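Local coordinates for protein nucleoporin nup120 (Schizosaccharomyces pombe, PDB 4GQ2) that serves as a structural component of the nuclear pore complex, the large channel assembly that carries traffic across the nuclear envelope, at residues Y58-T64 with L521-P527; I78-R82 with S109-K113. All coordinates share one frame; numbering follows the deposited sequence.

Contact 1: Y58-T64 with L521-P527; sequences YDAGVYT and LSINFDP
Asn-524 reaches across to Val-62 where two edge strands of the beta-propeller, 59-64 and 521-525, lie side by side at 9° to one another. They belong to different sheets, and side chains rather than a backbone ladder bridge them. From Asn-524, CB packs against CG2 of Val-62 at 4.0 Å, CG lies near the carbonyl oxygen of the same valine, ND2 lies 3.5 Å from that Val-62 O, and OD1 accepts Val-62 N at 3.0 Å. This bond is nearly straight at hydrogen (166°), although the donor stands well above the amide plane. Asparagine suits the place, probably because its side-chain oxygen can take the N-H that a neighbouring strand's carbonyl would otherwise receive. The same OD1 also lies 3.6 Å from Gly-61 CA. Nearer the start of the pair, Leu-521 and Ser-522 both face Asn-535 in a classic beta bulge, and both point toward 58-64. Ser-522 is short enough to give a firm bond, OG to Ala-60 O at 2.7 Å, and its hydroxyl is also bonded to Asn-535. Leu-521 lies over the neighbouring backbone, CD1 3.8 Å from Ala-60 CB and CD2 beside Tyr-58 O. At the far end Asp-526 OD2 is held by Asn-529 and Thr-73, while chi1 of Thr-64 (179°) sets OG1 beside its own carbonyl carbon, weakly bonded at 3.2 Å to Asp-526 OD1.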
loop_
_atom_site.group_PDB
_atom_site.type_symbol
_atom_site.label_atom_id
_atom_site.label_comp_id
_atom_site.label_asym_id
_atom_site.label_seq_id
_atom_site.Cartn_x
_atom_site.Cartn_y
_atom_site.Cartn_z
ATOM N N TYR A 58 22.534 17.031 9.848
ATOM C CA TYR A 58 24.004 16.982 9.832
ATOM C C TYR A 58 24.567 16.292 11.075
ATOM O O TYR A 58 25.781 16.080 11.185
ATOM C CB TYR A 58 24.628 18.372 9.626
ATOM C CG TYR A 58 24.165 19.429 10.600
ATOM C CD1 TYR A 58 24.777 19.583 11.841
ATOM C CD2 TYR A 58 23.123 20.288 10.271
ATOM C CE1 TYR A 58 24.352 20.558 12.734
ATOM C CE2 TYR A 58 22.694 21.267 11.153
ATOM C CZ TYR A 58 23.309 21.399 12.379
ATOM O OH TYR A 58 22.871 22.370 13.247
ATOM N N ASP A 59 23.678 15.950 12.007
ATOM C CA ASP A 59 24.019 15.092 13.139
ATOM C C ASP A 59 22.763 14.400 13.654
ATOM O O ASP A 59 21.660 14.908 13.478
ATOM C CB ASP A 59 24.694 15.889 14.257
ATOM C CG ASP A 59 25.478 15.007 15.211
ATOM O OD1 ASP A 59 25.714 13.826 14.881
ATOM O OD2 ASP A 59 25.863 15.493 16.295
ATOM N N ALA A 60 22.932 13.242 14.288
ATOM C CA ALA A 60 21.801 12.432 14.743
ATOM C C ALA A 60 22.267 11.315 15.653
ATOM O O ALA A 60 23.429 10.903 15.599
ATOM C CB ALA A 60 21.046 11.843 13.551
ATOM N N GLY A 61 21.345 10.823 16.479
ATOM C CA GLY A 61 21.596 9.681 17.340
ATOM C C GLY A 61 20.315 9.203 17.991
ATOM O O GLY A 61 19.275 9.848 17.872
ATOM N N VAL A 62 20.380 8.053 18.657
ATOM C CA VAL A 62 19.249 7.600 19.454
ATOM C C VAL A 62 19.710 7.291 20.875
ATOM O O VAL A 62 20.746 6.663 21.083
ATOM C CB VAL A 62 18.403 6.434 18.821
ATOM C CG1 VAL A 62 18.477 6.411 17.298
ATOM C CG2 VAL A 62 18.764 5.078 19.398
ATOM N N TYR A 63 18.926 7.766 21.834
ATOM C CA TYR A 63 19.202 7.604 23.249
ATOM C C TYR A 63 18.146 6.715 23.884
ATOM O O TYR A 63 16.948 6.882 23.639
ATOM C CB TYR A 63 19.205 8.972 23.937
ATOM C CG TYR A 63 19.385 8.904 25.430
ATOM C CD1 TYR A 63 20.641 8.660 25.985
ATOM C CD2 TYR A 63 18.299 9.077 26.294
ATOM C CE1 TYR A 63 20.816 8.593 27.359
ATOM C CE2 TYR A 63 18.461 9.015 27.668
ATOM C CZ TYR A 63 19.721 8.769 28.195
ATOM O OH TYR A 63 19.901 8.703 29.557
ATOM N N THR A 64 18.592 5.784 24.719
ATOM C CA THR A 64 17.669 4.909 25.433
ATOM C C THR A 64 17.685 5.165 26.948
ATOM O O THR A 64 18.740 5.111 27.583
ATOM C CB THR A 64 17.905 3.418 25.080
ATOM O OG1 THR A 64 16.997 2.593 25.823
ATOM C CG2 THR A 64 19.352 2.993 25.363
ATOM N N LEU A 521 25.421 8.968 9.768
ATOM C CA LEU A 521 25.797 9.986 10.753
ATOM C C LEU A 521 26.260 9.371 12.059
ATOM O O LEU A 521 27.247 9.815 12.642
ATOM C CB LEU A 521 24.649 10.968 11.024
ATOM C CG LEU A 521 24.059 11.749 9.847
ATOM C CD1 LEU A 521 22.829 12.528 10.298
ATOM C CD2 LEU A 521 25.080 12.684 9.217
ATOM N N SER A 522 25.533 8.360 12.526
ATOM C CA SER A 522 25.893 7.669 13.747
ATOM C C SER A 522 25.238 6.305 13.792
ATOM O O SER A 522 24.373 6.004 12.967
ATOM C CB SER A 522 25.460 8.476 14.965
ATOM O OG SER A 522 24.064 8.354 15.171
ATOM N N ILE A 523 25.675 5.490 14.758
ATOM C CA ILE A 523 25.027 4.228 15.104
ATOM C C ILE A 523 24.924 4.103 16.633
ATOM O O ILE A 523 25.748 4.666 17.365
ATOM C CB ILE A 523 25.736 2.993 14.483
ATOM C CG1 ILE A 523 27.136 2.776 15.079
ATOM C CG2 ILE A 523 25.797 3.092 12.958
ATOM C CD1 ILE A 523 27.681 1.379 14.846
ATOM N N ASN A 524 23.900 3.399 17.113
ATOM C CA ASN A 524 23.702 3.200 18.547
ATOM C C ASN A 524 23.176 1.817 18.843
ATOM O O ASN A 524 22.141 1.416 18.304
ATOM C CB ASN A 524 22.702 4.203 19.128
ATOM C CG ASN A 524 23.142 5.637 18.971
ATOM O OD1 ASN A 524 22.703 6.329 18.050
ATOM N ND2 ASN A 524 24.004 6.101 19.878
ATOM N N PHE A 525 23.884 1.095 19.708
ATOM C CA PHE A 525 23.386 -0.168 20.225
ATOM C C PHE A 525 22.407 0.153 21.337
ATOM O O PHE A 525 22.691 0.973 22.209
ATOM C CB PHE A 525 24.527 -1.048 20.745
ATOM C CG PHE A 525 24.073 -2.381 21.278
ATOM C CD1 PHE A 525 23.762 -3.428 20.410
ATOM C CD2 PHE A 525 23.965 -2.598 22.649
ATOM C CE1 PHE A 525 23.346 -4.660 20.896
ATOM C CE2 PHE A 525 23.547 -3.827 23.142
ATOM C CZ PHE A 525 23.237 -4.858 22.264
ATOM N N ASP A 526 21.237 -0.468 21.273
ATOM C CA ASP A 526 20.244 -0.338 22.315
ATOM C C ASP A 526 20.251 -1.653 23.075
ATOM O O ASP A 526 19.893 -2.693 22.513
ATOM C CB ASP A 526 18.865 -0.057 21.714
ATOM C CG ASP A 526 17.784 0.139 22.770
ATOM O OD1 ASP A 526 18.098 0.185 23.975
ATOM O OD2 ASP A 526 16.604 0.258 22.386
ATOM N N PRO A 527 20.693 -1.621 24.346
ATOM C CA PRO A 527 20.719 -2.829 25.174
ATOM C C PRO A 527 19.332 -3.208 25.685
ATOM O O PRO A 527 19.071 -4.389 25.930
ATOM C CB PRO A 527 21.635 -2.440 26.339
ATOM C CG PRO A 527 21.514 -0.957 26.440
ATOM C CD PRO A 527 21.241 -0.446 25.051
#

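Contact 2: I78-R82 with S109-K113; sequences IFQNR and SNVMK
The carbonyl oxygen of Phe-79 is gripped by two donors, a water at 2.9 Å and, weakly, the backbone N of Arg-82 three residues on. That same water accepts Val-111 N at 3.1 Å and so ties the hairpin turn between strands 73-79 and 83-88 to the start of strand 111-112, where no direct backbone bond joins the two segments. Asn-110 adds a second link. Its OD1 accepts Arg-82 N at 3.1 Å, but the angle at hydrogen is only 125° and the bond is weak. Phe-79 O and Asn-110 OD1, both acceptors, sit close together, and the Arg-82 N-H, which bonds weakly to both, probably eases their mutual repulsion. Arg-82 also lays its CG 3.4 Å from Asn-110 OD1; CD passes Ser-109 N, and beyond it the bend at chi3 turns the guanidinium to Pro-108 O, which NH1 meets. The two side chains cross at about a right angle, their flat ends 65° apart. With an alanine here in place of Asn-110, Arg-82 N would probably lose one of its two weak bonds, leaving that to Phe-79 O within the turn, and Arg-82 CG would probably lose the amide beside it. Beyond the water the side chains that meet are apolar, although Ile-78 CD1, with CG1 between nitrogen and carbonyl carbon (chi1 57°), lies 3.8 Å from Met-112 O and also against Val-111 O. Ile-78 CG2 meets Val-111 CB at 4.0 Å. Two beta-branched residues suit this buried spot between two unpaired strands, with Val-116 touching both. The chemistry therefore implies a join made by hydrophobic contact and one bridging water, with the weak, bent amide bond contributing little by itself.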
loop_
_atom_site.group_PDB
_atom_site.type_symbol
_atom_site.label_atom_id
_atom_site.label_comp_id
_atom_site.label_asym_id
_atom_site.label_seq_id
_atom_site.Cartn_x
_atom_site.Cartn_y
_atom_site.Cartn_z
ATOM N N ILE A 78 19.257 16.978 13.941
ATOM C CA ILE A 78 19.398 18.432 13.873
ATOM C C ILE A 78 19.621 18.914 12.438
ATOM O O ILE A 78 20.342 18.284 11.665
ATOM C CB ILE A 78 20.490 18.973 14.831
ATOM C CG1 ILE A 78 21.859 18.322 14.554
ATOM C CG2 ILE A 78 20.056 18.801 16.283
ATOM C CD1 ILE A 78 22.979 18.876 15.420
ATOM N N PHE A 79 18.996 20.037 12.101
ATOM C CA PHE A 79 18.943 20.530 10.723
ATOM C C PHE A 79 19.402 21.987 10.615
ATOM O O PHE A 79 19.393 22.728 11.596
ATOM C CB PHE A 79 17.519 20.362 10.158
ATOM C CG PHE A 79 16.993 18.951 10.245
ATOM C CD1 PHE A 79 16.369 18.495 11.402
ATOM C CD2 PHE A 79 17.140 18.072 9.175
ATOM C CE1 PHE A 79 15.894 17.189 11.487
ATOM C CE2 PHE A 79 16.663 16.768 9.254
ATOM C CZ PHE A 79 16.041 16.327 10.413
ATOM N N GLN A 80 19.804 22.393 9.418
ATOM C CA GLN A 80 20.282 23.752 9.192
ATOM C C GLN A 80 19.163 24.798 9.132
ATOM O O GLN A 80 19.405 25.956 8.798
ATOM C CB GLN A 80 21.176 23.808 7.952
ATOM C CG GLN A 80 22.575 23.268 8.202
ATOM C CD GLN A 80 23.475 23.355 6.987
ATOM O OE1 GLN A 80 23.125 22.888 5.900
ATOM N NE2 GLN A 80 24.649 23.947 7.167
ATOM N N ASN A 81 17.943 24.390 9.470
ATOM C CA ASN A 81 16.850 25.335 9.651
ATOM C C ASN A 81 16.629 25.651 11.135
ATOM O O ASN A 81 15.537 26.053 11.539
ATOM C CB ASN A 81 15.567 24.829 8.981
ATOM C CG ASN A 81 15.015 23.565 9.625
ATOM O OD1 ASN A 81 15.623 22.987 10.527
ATOM N ND2 ASN A 81 13.851 23.131 9.161
ATOM N N ARG A 82 17.683 25.466 11.933
ATOM C CA ARG A 82 17.683 25.763 13.374
ATOM C C ARG A 82 16.636 24.958 14.133
ATOM O O ARG A 82 15.922 25.494 14.984
ATOM C CB ARG A 82 17.504 27.266 13.644
ATOM C CG ARG A 82 18.548 28.157 12.992
ATOM C CD ARG A 82 18.263 29.625 13.265
ATOM N NE ARG A 82 18.577 30.447 12.096
ATOM C CZ ARG A 82 18.792 31.760 12.119
ATOM N NH1 ARG A 82 18.743 32.438 13.259
ATOM N NH2 ARG A 82 19.067 32.398 10.991
ATOM N N SER A 109 19.640 29.872 16.994
ATOM C CA SER A 109 20.879 29.541 16.297
ATOM C C SER A 109 21.000 28.024 16.146
ATOM O O SER A 109 20.459 27.279 16.965
ATOM C CB SER A 109 22.069 30.090 17.081
ATOM O OG SER A 109 23.268 29.432 16.728
ATOM N N ASN A 110 21.715 27.577 15.110
ATOM C CA ASN A 110 21.901 26.154 14.832
ATOM C C ASN A 110 22.558 25.391 15.978
ATOM O O ASN A 110 23.597 25.807 16.485
ATOM C CB ASN A 110 22.724 25.950 13.547
ATOM C CG ASN A 110 21.875 26.000 12.281
ATOM O OD1 ASN A 110 20.717 25.588 12.275
ATOM N ND2 ASN A 110 22.457 26.497 11.198
ATOM N N VAL A 111 21.951 24.276 16.387
ATOM C CA VAL A 111 22.600 23.366 17.324
ATOM C C VAL A 111 23.909 22.907 16.686
ATOM O O VAL A 111 23.946 22.589 15.500
ATOM C CB VAL A 111 21.715 22.148 17.663
ATOM C CG1 VAL A 111 22.407 21.249 18.675
ATOM C CG2 VAL A 111 20.362 22.595 18.202
ATOM N N MET A 112 24.986 22.904 17.462
ATOM C CA MET A 112 26.277 22.486 16.934
ATOM C C MET A 112 26.363 20.971 16.834
ATOM O O MET A 112 25.716 20.245 17.596
ATOM C CB MET A 112 27.439 23.037 17.778
ATOM C CG MET A 112 27.643 22.355 19.122
ATOM S SD MET A 112 29.243 22.753 19.853
ATOM C CE MET A 112 29.395 21.475 21.106
ATOM N N LYS A 113 27.162 20.513 15.878
ATOM C CA LYS A 113 27.497 19.112 15.726
ATOM C C LYS A 113 28.077 18.609 17.051
ATOM O O LYS A 113 28.855 19.313 17.709
ATOM C CB LYS A 113 28.499 18.966 14.573
ATOM C CG LYS A 113 29.127 17.594 14.412
ATOM C CD LYS A 113 28.384 16.725 13.412
ATOM C CE LYS A 113 29.191 15.484 13.048
ATOM N NZ LYS A 113 29.191 14.468 14.141
HETATM O O HOH W 1 19.787 23.010 14.502
#

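How the contacts relate
Following the chain from its N terminus, strand 59-64 comes first and its sheet neighbour 73-79 next, so each contact starts from one of two adjacent strands. Contact 2 closes first, when 109-113 returns to 78-82 after 26 residues. Contact 1 closes only when 521-527 arrives, after 456 residues that make up most of the propeller, and contact 2 is therefore nested inside it. Tyr-58 joins the two: its N pairs with Ile-78 O, its ring packs on the backbone of Phe-79, and its hydroxyl is hydrogen-bonded to Val-111 O. One sheet is thus tied both to the late-chain strand 520-525 and to the chain entering strand 115-121.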